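Local coordinates for protein dehydroquinate synthase (Thermus thermophilus, PDB 1UJN) that probably converts 3-deoxy-D-arabino-heptulosonate 7-phosphate into 3-dehydroquinate, releasing phosphate in the second step of chorismate biosynthesis, with NAD(+) and a cobalt or zinc ion, at residues T118-I123 with E169-A174; A122-S127 with A204-V209; A259-A264 with G328-A333; R263-E268 with W311-A316. All coordinates share one frame; numbering follows the deposited sequence.

Interaction 1. Residues T118-I123 with E169-A174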
loop_
_atom_site.group_PDB
_atom_site.type_symbol
_atom_site.label_atom_id
_atom_site.label_comp_id
_atom_site.label_asym_id
_atom_site.label_seq_id
_atom_site.Cartn_x
_atom_site.Cartn_y
_atom_site.Cartn_z
ATOM N N THR A 118 -8.398 20.457 8.131
ATOM C CA THR A 118 -9.258 21.371 8.872
ATOM C C THR A 118 -8.842 21.544 10.335
ATOM O O THR A 118 -9.625 22.016 11.161
ATOM C CB THR A 118 -10.730 20.908 8.810
ATOM O OG1 THR A 118 -10.833 19.575 9.309
ATOM C CG2 THR A 118 -11.233 20.948 7.368
ATOM N N THR A 119 -7.615 21.153 10.654
ATOM C CA THR A 119 -7.092 21.313 12.010
ATOM C C THR A 119 -5.664 21.837 11.859
ATOM O O THR A 119 -5.053 21.673 10.804
ATOM C CB THR A 119 -7.031 19.979 12.801
ATOM O OG1 THR A 119 -6.037 19.120 12.226
ATOM C CG2 THR A 119 -8.390 19.279 12.792
ATOM N N THR A 120 -5.129 22.470 12.899
ATOM C CA THR A 120 -3.766 22.983 12.799
ATOM C C THR A 120 -2.766 21.833 12.740
ATOM O O THR A 120 -1.781 21.888 12.003
ATOM C CB THR A 120 -3.423 23.902 13.990
ATOM O OG1 THR A 120 -3.865 23.299 15.210
ATOM C CG2 THR A 120 -4.101 25.257 13.817
ATOM N N LEU A 121 -3.022 20.785 13.510
ATOM C CA LEU A 121 -2.124 19.637 13.514
ATOM C C LEU A 121 -2.051 19.016 12.121
ATOM O O LEU A 121 -0.981 18.606 11.676
ATOM C CB LEU A 121 -2.601 18.591 14.535
ATOM C CG LEU A 121 -1.756 17.317 14.682
ATOM C CD1 LEU A 121 -0.316 17.680 15.020
ATOM C CD2 LEU A 121 -2.354 16.434 15.775
ATOM N N ALA A 122 -3.186 18.949 11.424
ATOM C CA ALA A 122 -3.196 18.368 10.085
ATOM C C ALA A 122 -2.440 19.262 9.104
ATOM O O ALA A 122 -1.766 18.769 8.202
ATOM C CB ALA A 122 -4.628 18.156 9.608
ATOM N N ILE A 123 -2.549 20.577 9.283
ATOM C CA ILE A 123 -1.853 21.511 8.410
ATOM C C ILE A 123 -0.341 21.452 8.636
ATOM O O ILE A 123 0.434 21.305 7.692
ATOM C CB ILE A 123 -2.329 22.969 8.654
ATOM C CG1 ILE A 123 -3.805 23.110 8.272
ATOM C CG2 ILE A 123 -1.468 23.947 7.844
ATOM C CD1 ILE A 123 -4.382 24.499 8.532
ATOM N N GLU A 169 -3.043 22.525 20.013
ATOM C CA GLU A 169 -2.253 21.301 19.857
ATOM C C GLU A 169 -1.369 21.398 18.625
ATOM O O GLU A 169 -0.201 21.010 18.655
ATOM C CB GLU A 169 -3.152 20.086 19.688
ATOM C CG GLU A 169 -3.681 19.509 20.956
ATOM C CD GLU A 169 -4.328 18.166 20.705
ATOM O OE1 GLU A 169 -5.557 18.059 20.896
ATOM O OE2 GLU A 169 -3.606 17.226 20.302
ATOM N N GLY A 170 -1.942 21.903 17.536
ATOM C CA GLY A 170 -1.189 22.046 16.303
ATOM C C GLY A 170 -0.065 23.058 16.418
ATOM O O GLY A 170 0.993 22.902 15.800
ATOM N N LEU A 171 -0.277 24.103 17.209
ATOM C CA LEU A 171 0.755 25.113 17.365
ATOM C C LEU A 171 1.964 24.539 18.101
ATOM O O LEU A 171 3.068 25.053 17.971
ATOM C CB LEU A 171 0.205 26.336 18.104
ATOM C CG LEU A 171 -0.998 26.994 17.416
ATOM C CD1 LEU A 171 -1.225 28.380 17.998
ATOM C CD2 LEU A 171 -0.755 27.091 15.923
ATOM N N VAL A 172 1.750 23.473 18.871
ATOM C CA VAL A 172 2.845 22.835 19.599
ATOM C C VAL A 172 3.808 22.204 18.599
ATOM O O VAL A 172 5.026 22.301 18.745
ATOM C CB VAL A 172 2.330 21.734 20.558
ATOM C CG1 VAL A 172 3.507 20.927 21.116
ATOM C CG2 VAL A 172 1.545 22.367 21.695
ATOM N N GLU A 173 3.248 21.562 17.578
ATOM C CA GLU A 173 4.044 20.916 16.547
ATOM C C GLU A 173 4.868 21.958 15.787
ATOM O O GLU A 173 6.008 21.697 15.398
ATOM C CB GLU A 173 3.130 20.172 15.573
ATOM C CG GLU A 173 3.648 18.806 15.146
ATOM C CD GLU A 173 3.648 17.794 16.283
ATOM O OE1 GLU A 173 2.666 17.032 16.409
ATOM O OE2 GLU A 173 4.626 17.763 17.055
ATOM N N ALA A 174 4.284 23.135 15.574
ATOM C CA ALA A 174 4.974 24.216 14.874
ATOM C C ALA A 174 6.144 24.673 15.749
ATOM O O ALA A 174 7.251 24.923 15.263
ATOM C CB ALA A 174 4.012 25.375 14.627
#
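Thr-120 and Leu-121 press their backbone-proximal atoms against Gly-170, and here a glycine lets two helices come almost into backbone contact. The CA atoms of Leu-121 and Gly-170 are only 3.8 Å apart. Thr-120 OG1 sits 3.2 Å from Gly-170 CA, and Leu-121 N approaches the same CA to 3.6 Å. Both atoms lie where a CB on Gly-170 would clash with them, so the closeness depends on the glycine. With chi1 at 45°, Thr-120 OG1 lies between its own backbone N and carbonyl carbon, and its hydrogen-bond partner is Phe-167 O, one turn before the glycine.

The other side is looser and partly exposed. There Leu-121 and Glu-173 cross obliquely, and Leu-121 CD1 meets Glu-173 OE1 at 3.4 Å. Glu-173, His-231 and His-247 are the predicted zinc ligands; the bent Glu-173 side chain also forms a salt bridge with Lys-176 through OE2. Thr-119, a predicted NAD(+)-binding residue, caps helix 120-126, its OG1 accepting from Ala-122 N.

The contact joins the short helix that follows strand 112-117 to helix 164-181, whose further sides are packed by helices 199-216, 247-264 and 271-281.

Interaction 2. Residues A122-S127 with A204-V209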
loop_
_atom_site.group_PDB
_atom_site.type_symbol
_atom_site.label_atom_id
_atom_site.label_comp_id
_atom_site.label_asym_id
_atom_site.label_seq_id
_atom_site.Cartn_x
_atom_site.Cartn_y
_atom_site.Cartn_z
ATOM N N ALA A 122 -3.186 18.949 11.424
ATOM C CA ALA A 122 -3.196 18.368 10.085
ATOM C C ALA A 122 -2.440 19.262 9.104
ATOM O O ALA A 122 -1.766 18.769 8.202
ATOM C CB ALA A 122 -4.628 18.156 9.608
ATOM N N ILE A 123 -2.549 20.577 9.283
ATOM C CA ILE A 123 -1.853 21.511 8.410
ATOM C C ILE A 123 -0.341 21.452 8.636
ATOM O O ILE A 123 0.434 21.305 7.692
ATOM C CB ILE A 123 -2.329 22.969 8.654
ATOM C CG1 ILE A 123 -3.805 23.110 8.272
ATOM C CG2 ILE A 123 -1.468 23.947 7.844
ATOM C CD1 ILE A 123 -4.382 24.499 8.532
ATOM N N VAL A 124 0.066 21.549 9.898
ATOM C CA VAL A 124 1.478 21.561 10.274
ATOM C C VAL A 124 2.200 20.225 10.178
ATOM O O VAL A 124 3.377 20.183 9.820
ATOM C CB VAL A 124 1.654 22.104 11.733
ATOM C CG1 VAL A 124 3.116 22.022 12.166
ATOM C CG2 VAL A 124 1.178 23.542 11.804
ATOM N N ASP A 125 1.496 19.137 10.466
ATOM C CA ASP A 125 2.132 17.831 10.467
ATOM C C ASP A 125 1.725 16.845 9.369
ATOM O O ASP A 125 2.580 16.179 8.789
ATOM C CB ASP A 125 1.924 17.193 11.843
ATOM C CG ASP A 125 2.821 15.997 12.073
ATOM O OD1 ASP A 125 4.036 16.104 11.792
ATOM O OD2 ASP A 125 2.317 14.955 12.545
ATOM N N ALA A 126 0.436 16.748 9.076
ATOM C CA ALA A 126 -0.022 15.795 8.069
ATOM C C ALA A 126 0.177 16.171 6.597
ATOM O O ALA A 126 0.055 15.310 5.725
ATOM C CB ALA A 126 -1.492 15.454 8.321
ATOM N N SER A 127 0.500 17.434 6.316
ATOM C CA SER A 127 0.681 17.893 4.938
ATOM C C SER A 127 1.963 17.421 4.261
ATOM O O SER A 127 2.076 17.485 3.034
ATOM C CB SER A 127 0.639 19.422 4.888
ATOM O OG SER A 127 1.627 19.973 5.750
ATOM N N ALA A 204 2.304 28.824 7.354
ATOM C CA ALA A 204 3.099 28.592 6.151
ATOM C C ALA A 204 4.552 28.394 6.552
ATOM O O ALA A 204 5.254 27.555 5.988
ATOM C CB ALA A 204 2.971 29.772 5.201
ATOM N N ARG A 205 5.006 29.165 7.534
ATOM C CA ARG A 205 6.380 29.035 7.989
ATOM C C ARG A 205 6.583 27.667 8.645
ATOM O O ARG A 205 7.612 27.018 8.445
ATOM C CB ARG A 205 6.725 30.155 8.980
ATOM C CG ARG A 205 8.144 30.076 9.516
ATOM C CD ARG A 205 8.469 31.261 10.418
ATOM N NE ARG A 205 8.705 32.479 9.651
ATOM C CZ ARG A 205 9.802 32.718 8.935
ATOM N NH1 ARG A 205 10.782 31.826 8.881
ATOM N NH2 ARG A 205 9.916 33.854 8.262
ATOM N N ALA A 206 5.595 27.229 9.417
ATOM C CA ALA A 206 5.675 25.943 10.104
ATOM C C ALA A 206 5.777 24.787 9.108
ATOM O O ALA A 206 6.591 23.878 9.277
ATOM C CB ALA A 206 4.456 25.755 10.998
ATOM N N VAL A 207 4.950 24.818 8.073
ATOM C CA VAL A 207 4.970 23.759 7.068
ATOM C C VAL A 207 6.288 23.759 6.305
ATOM O O VAL A 207 6.857 22.705 6.024
ATOM C CB VAL A 207 3.819 23.920 6.049
ATOM C CG1 VAL A 207 3.876 22.788 5.028
ATOM C CG2 VAL A 207 2.474 23.912 6.770
ATOM N N ALA A 208 6.778 24.951 5.984
ATOM C CA ALA A 208 8.027 25.085 5.242
ATOM C C ALA A 208 9.192 24.394 5.946
ATOM O O ALA A 208 10.085 23.856 5.291
ATOM C CB ALA A 208 8.338 26.560 5.017
ATOM N N VAL A 209 9.187 24.396 7.277
ATOM C CA VAL A 209 10.265 23.747 8.015
ATOM C C VAL A 209 10.244 22.229 7.843
ATOM O O VAL A 209 11.292 21.609 7.652
ATOM C CB VAL A 209 10.214 24.084 9.523
ATOM C CG1 VAL A 209 11.293 23.302 10.269
ATOM C CG2 VAL A 209 10.416 25.571 9.724
#
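Val-207 is the centre of this contact, and its two methyls meet different parts of the opposing turn. CG1, anti to the backbone N (chi1 -180°), lies against the hydroxyl of Ser-127, 3.7 Å from OG. CG2 lies against the carbonyl oxygen of Ile-123, 3.4 Å from that O and 4.1 Å from Ile-123 CG2, the two side chains crossing at about a right angle.

The polar pair is satisfied within its own segment. Ser-127 OG donates to Ile-123 O over 2.6 Å, the donor tilted 23° from the carbonyl plane. The carbonyl, which lies in a wider pi-type turn, thus has a hydrogen-bond donor although a valine methyl rests against it.

Val-124 and Ala-206 carry the second half of the interface. The alanine CB fits against both branches of the valine, 4.0 Å from CG2 and 4.1 Å from CG1. Ala-206 also packs on Ala-174, and Val-124 on His-177, both of helix 164-181, while Val-207 reaches Leu-4 of strand 2-6.

Small and beta-branched residues thus hold two helical segments almost parallel, at 10° and 8.6 Å between axes. The pairing is consistent with the two-domain build of dehydroquinate synthases, in which a helix of the alpha/beta nucleotide-binding part meets helix 199-216 of the helical part, close to the predicted metal site, where Val-124 packs near Glu-173.

Interaction 3. Residues A259-A264 with G328-A333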
loop_
_atom_site.group_PDB
_atom_site.type_symbol
_atom_site.label_atom_id
_atom_site.label_comp_id
_atom_site.label_asym_id
_atom_site.label_seq_id
_atom_site.Cartn_x
_atom_site.Cartn_y
_atom_site.Cartn_z
ATOM N N ALA A 259 14.177 19.516 26.811
ATOM C CA ALA A 259 14.881 20.720 27.222
ATOM C C ALA A 259 15.737 20.442 28.458
ATOM O O ALA A 259 16.856 20.943 28.569
ATOM C CB ALA A 259 13.883 21.836 27.510
ATOM N N LEU A 260 15.216 19.641 29.387
ATOM C CA LEU A 260 15.967 19.318 30.599
ATOM C C LEU A 260 17.164 18.419 30.282
ATOM O O LEU A 260 18.222 18.537 30.905
ATOM C CB LEU A 260 15.046 18.663 31.636
ATOM C CG LEU A 260 14.009 19.651 32.185
ATOM C CD1 LEU A 260 12.928 18.908 32.957
ATOM C CD2 LEU A 260 14.710 20.689 33.075
ATOM N N LEU A 261 17.003 17.526 29.314
ATOM C CA LEU A 261 18.104 16.655 28.911
ATOM C C LEU A 261 19.199 17.525 28.296
ATOM O O LEU A 261 20.392 17.326 28.550
ATOM C CB LEU A 261 17.630 15.633 27.879
ATOM C CG LEU A 261 16.592 14.613 28.345
ATOM C CD1 LEU A 261 16.134 13.774 27.170
ATOM C CD2 LEU A 261 17.192 13.737 29.436
ATOM N N GLY A 262 18.784 18.492 27.485
ATOM C CA GLY A 262 19.737 19.380 26.847
ATOM C C GLY A 262 20.511 20.195 27.866
ATOM O O GLY A 262 21.720 20.386 27.736
ATOM N N ARG A 263 19.814 20.672 28.890
ATOM C CA ARG A 263 20.452 21.473 29.928
ATOM C C ARG A 263 21.511 20.659 30.662
ATOM O O ARG A 263 22.619 21.141 30.907
ATOM C CB ARG A 263 19.408 21.974 30.925
ATOM C CG ARG A 263 19.935 23.008 31.906
ATOM C CD ARG A 263 18.893 23.342 32.963
ATOM N NE ARG A 263 18.625 22.205 33.841
ATOM C CZ ARG A 263 17.712 22.202 34.810
ATOM N NH1 ARG A 263 16.966 23.280 35.033
ATOM N NH2 ARG A 263 17.544 21.120 35.558
ATOM N N ALA A 264 21.164 19.422 31.003
ATOM C CA ALA A 264 22.075 18.535 31.714
ATOM C C ALA A 264 23.330 18.220 30.905
ATOM O O ALA A 264 24.391 17.953 31.477
ATOM C CB ALA A 264 21.362 17.246 32.078
ATOM N N GLY A 328 21.126 7.251 34.644
ATOM C CA GLY A 328 21.248 8.204 35.730
ATOM C C GLY A 328 20.875 9.614 35.315
ATOM O O GLY A 328 20.340 10.382 36.115
ATOM N N LEU A 329 21.163 9.953 34.062
ATOM C CA LEU A 329 20.853 11.275 33.525
ATOM C C LEU A 329 19.349 11.383 33.278
ATOM O O LEU A 329 18.727 12.399 33.593
ATOM C CB LEU A 329 21.621 11.498 32.220
ATOM C CG LEU A 329 21.658 12.902 31.608
ATOM C CD1 LEU A 329 22.767 12.963 30.571
ATOM C CD2 LEU A 329 20.316 13.246 30.980
ATOM N N LEU A 330 18.770 10.328 32.714
ATOM C CA LEU A 330 17.340 10.301 32.437
ATOM C C LEU A 330 16.559 10.361 33.747
ATOM O O LEU A 330 15.550 11.057 33.856
ATOM C CB LEU A 330 16.975 9.021 31.684
ATOM C CG LEU A 330 17.713 8.758 30.367
ATOM C CD1 LEU A 330 17.376 7.358 29.880
ATOM C CD2 LEU A 330 17.328 9.806 29.328
ATOM N N ARG A 331 17.041 9.624 34.741
ATOM C CA ARG A 331 16.402 9.585 36.039
ATOM C C ARG A 331 16.413 10.970 36.664
ATOM O O ARG A 331 15.422 11.446 37.201
ATOM C CB ARG A 331 17.177 8.607 36.923
ATOM C CG ARG A 331 16.376 8.176 38.152
ATOM C CD ARG A 331 17.130 7.142 38.997
ATOM N NE ARG A 331 16.957 5.797 38.441
ATOM C CZ ARG A 331 15.903 5.081 38.876
ATOM N NH1 ARG A 331 15.072 5.596 39.766
ATOM N NH2 ARG A 331 15.695 3.853 38.393
ATOM N N GLU A 332 17.566 11.624 36.580
ATOM C CA GLU A 332 17.754 12.969 37.113
ATOM C C GLU A 332 16.819 13.959 36.417
ATOM O O GLU A 332 16.162 14.769 37.064
ATOM C CB GLU A 332 19.207 13.403 36.894
ATOM C CG GLU A 332 19.538 14.813 37.354
ATOM C CD GLU A 332 19.933 14.880 38.820
ATOM O OE1 GLU A 332 20.874 14.156 39.217
ATOM O OE2 GLU A 332 19.309 15.662 39.571
ATOM N N ALA A 333 16.776 13.886 35.092
ATOM C CA ALA A 333 15.934 14.783 34.305
ATOM C C ALA A 333 14.453 14.559 34.587
ATOM O O ALA A 333 13.679 15.512 34.642
ATOM C CB ALA A 333 16.214 14.590 32.822
#
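Leu-261 reaches across to Leu-329, Leu-330 and Ala-333, and illustrates how one branched side chain can knit together a steeply crossed helix pair in the C-terminal, mainly helical part of the enzyme. Helical segments 259-264 and 328-333 run at 123° to each other, with 9.7 Å between their axes.

Followed outward, Leu-261 begins with a CB that leaves its helix alongside the partner rather than at it, and neither this atom nor CG comes within 4.2 Å of residues 328-333. CG, anti to the carbonyl carbon (chi1 -65°), carries the fork toward the partner helix. CD1 turns to the neighbouring strand and lies 4.0 Å from Trp-311 CE3, on the six-membered part of the indole. CD2 enters the angle between the helices and touches three side chains there: Leu-329 CD2 at 3.5 Å, Ala-333 CB at 3.6 Å and Leu-330 CD2 at 3.9 Å. Leu-261 and Leu-329 meet obliquely.

Contacts continue on both flanks of this methyl. Toward the exposed end of helix 247-264, Ala-264 CB is 4.3 Å from Leu-329 CD2. On the other flank, Leu-260 lies beside Ala-333 and brings CD1 near the carbonyl oxygen of that alanine, while Leu-271 of helix 271-281 packs against the same leucine. The remaining branch of Leu-260 serves its own helix: CD2 stands 3.7 Å above the plane of the Arg-263 guanidinium, over its centre.

Interaction 4. Residues R263-E268 with W311-A316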
loop_
_atom_site.group_PDB
_atom_site.type_symbol
_atom_site.label_atom_id
_atom_site.label_comp_id
_atom_site.label_asym_id
_atom_site.label_seq_id
_atom_site.Cartn_x
_atom_site.Cartn_y
_atom_site.Cartn_z
ATOM N N ARG A 263 19.814 20.672 28.890
ATOM C CA ARG A 263 20.452 21.473 29.928
ATOM C C ARG A 263 21.511 20.659 30.662
ATOM O O ARG A 263 22.619 21.141 30.907
ATOM C CB ARG A 263 19.408 21.974 30.925
ATOM C CG ARG A 263 19.935 23.008 31.906
ATOM C CD ARG A 263 18.893 23.342 32.963
ATOM N NE ARG A 263 18.625 22.205 33.841
ATOM C CZ ARG A 263 17.712 22.202 34.810
ATOM N NH1 ARG A 263 16.966 23.280 35.033
ATOM N NH2 ARG A 263 17.544 21.120 35.558
ATOM N N ALA A 264 21.164 19.422 31.003
ATOM C CA ALA A 264 22.075 18.535 31.714
ATOM C C ALA A 264 23.330 18.220 30.905
ATOM O O ALA A 264 24.391 17.953 31.477
ATOM C CB ALA A 264 21.362 17.246 32.078
ATOM N N LEU A 265 23.202 18.242 29.580
ATOM C CA LEU A 265 24.328 17.956 28.697
ATOM C C LEU A 265 25.097 19.212 28.303
ATOM O O LEU A 265 25.876 19.198 27.349
ATOM C CB LEU A 265 23.847 17.233 27.435
ATOM C CG LEU A 265 23.306 15.813 27.630
ATOM C CD1 LEU A 265 22.936 15.224 26.278
ATOM C CD2 LEU A 265 24.358 14.940 28.315
ATOM N N GLY A 266 24.870 20.297 29.035
ATOM C CA GLY A 266 25.570 21.540 28.759
ATOM C C GLY A 266 25.025 22.390 27.627
ATOM O O GLY A 266 25.724 23.271 27.121
ATOM N N GLY A 267 23.783 22.140 27.222
ATOM C CA GLY A 267 23.204 22.926 26.148
ATOM C C GLY A 267 22.718 24.270 26.654
ATOM O O GLY A 267 22.739 24.528 27.861
ATOM N N GLU A 268 22.289 25.136 25.741
ATOM C CA GLU A 268 21.784 26.447 26.129
ATOM C C GLU A 268 20.474 26.241 26.878
ATOM O O GLU A 268 19.821 25.211 26.725
ATOM C CB GLU A 268 21.534 27.323 24.900
ATOM C CG GLU A 268 22.690 27.381 23.917
ATOM C CD GLU A 268 22.516 28.478 22.882
ATOM O OE1 GLU A 268 21.369 28.702 22.433
ATOM O OE2 GLU A 268 23.527 29.111 22.510
ATOM N N TRP A 311 17.579 9.401 22.037
ATOM C CA TRP A 311 16.749 10.569 22.297
ATOM C C TRP A 311 17.187 11.756 21.455
ATOM O O TRP A 311 18.377 11.929 21.190
ATOM C CB TRP A 311 16.844 10.987 23.766
ATOM C CG TRP A 311 16.511 9.928 24.761
ATOM C CD1 TRP A 311 17.293 8.870 25.132
ATOM C CD2 TRP A 311 15.319 9.842 25.546
ATOM N NE1 TRP A 311 16.663 8.134 26.107
ATOM C CE2 TRP A 311 15.448 8.708 26.380
ATOM C CE3 TRP A 311 14.152 10.614 25.628
ATOM C CZ2 TRP A 311 14.454 8.328 27.286
ATOM C CZ3 TRP A 311 13.164 10.237 26.528
ATOM C CH2 TRP A 311 13.322 9.102 27.346
ATOM N N VAL A 312 16.225 12.574 21.038
ATOM C CA VAL A 312 16.540 13.776 20.276
ATOM C C VAL A 312 16.732 14.846 21.346
ATOM O O VAL A 312 15.779 15.232 22.029
ATOM C CB VAL A 312 15.385 14.199 19.339
ATOM C CG1 VAL A 312 15.746 15.490 18.629
ATOM C CG2 VAL A 312 15.106 13.103 18.319
ATOM N N VAL A 313 17.969 15.302 21.502
ATOM C CA VAL A 313 18.301 16.306 22.507
ATOM C C VAL A 313 18.605 17.660 21.881
ATOM O O VAL A 313 19.501 17.778 21.049
ATOM C CB VAL A 313 19.542 15.874 23.335
ATOM C CG1 VAL A 313 19.841 16.905 24.415
ATOM C CG2 VAL A 313 19.307 14.506 23.955
ATOM N N PRO A 314 17.854 18.701 22.274
ATOM C CA PRO A 314 18.073 20.045 21.735
ATOM C C PRO A 314 19.109 20.784 22.583
ATOM O O PRO A 314 18.838 21.142 23.728
ATOM C CB PRO A 314 16.692 20.674 21.837
ATOM C CG PRO A 314 16.199 20.119 23.143
ATOM C CD PRO A 314 16.616 18.654 23.077
ATOM N N LEU A 315 20.297 21.001 22.026
ATOM C CA LEU A 315 21.353 21.703 22.753
ATOM C C LEU A 315 21.211 23.206 22.555
ATOM O O LEU A 315 21.664 24.005 23.378
ATOM C CB LEU A 315 22.726 21.227 22.273
ATOM C CG LEU A 315 22.996 19.729 22.467
ATOM C CD1 LEU A 315 24.371 19.381 21.920
ATOM C CD2 LEU A 315 22.907 19.369 23.941
ATOM N N ALA A 316 20.565 23.577 21.456
ATOM C CA ALA A 316 20.320 24.974 21.116
ATOM C C ALA A 316 19.369 24.957 19.933
ATOM O O ALA A 316 19.329 23.983 19.183
ATOM C CB ALA A 316 21.626 25.664 20.732
HETATM O O HOH W 1 19.717 22.624 25.912
#
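Glu-268 and Leu-315 are joined through their backbones where two short non-helical segments run roughly alongside, 30° apart, with the CA atoms of Gly-267 and Leu-315 separated by 4.1 Å. The bond is Glu-268 N to Leu-315 O, 2.7 Å long with an angle of 151° at the hydrogen, and the donor lies nearly along the C=O axis. Gly-267 CA comes within 3.3 Å of the same oxygen; a CB on it would clash with that oxygen. A water lies within hydrogen-bonding distance of both Glu-268 O and Pro-314 O and bridges the segments.

What brings the chain to this position is the way helix 247-264 ends. Gly-266, with its positive phi of 81°, is the C-prime residue of a Schellman motif in which Gly-266 N bonds to Arg-263 O and Gly-267 N turns back to Gly-262 O. On the other side, Leu-315 and Ala-316 form a classic beta bulge facing Arg-319, in the small antiparallel hairpin of strands 311-314 and 319-323.

Leu-265, the first residue to leave the helix, lays CD1 against Val-313 CG1 at 4.0 Å, the two side chains crossing at about a right angle, and Leu-265 CB stands 4.2 Å from Leu-315 CD2. Leu-329 of helix 327-342 covers Leu-265 as well. At the solvent-facing end, the chain of Glu-268 extends beyond CG and passes over Ala-316, whose CB approaches Glu-268 OE1 to 3.5 Å.

How the interactions relate
The four contacts fall into two clusters. Interactions 1 and 2 share helix 120-126, have centres 8 Å apart and touch: Ala-174 CB meets Ala-206 CB at 3.7 Å. Interaction 1 contributes Glu-173 to the predicted metal site and Thr-118 and Thr-119 to the predicted NAD(+) site, and the side chain of Val-124, in interaction 2, lies about 4 Å from that of Glu-173. Interactions 3 and 4 share the end of helix 247-264, centres likewise 8 Å apart, and interlock through Leu-329 CD1 and Leu-265 CD2 at 3.4 Å. The clusters do not touch: interactions 1 and 3 have centres about 28 Å apart. Helix 247-264 nevertheless connects them, beginning at the predicted zinc ligand His-247.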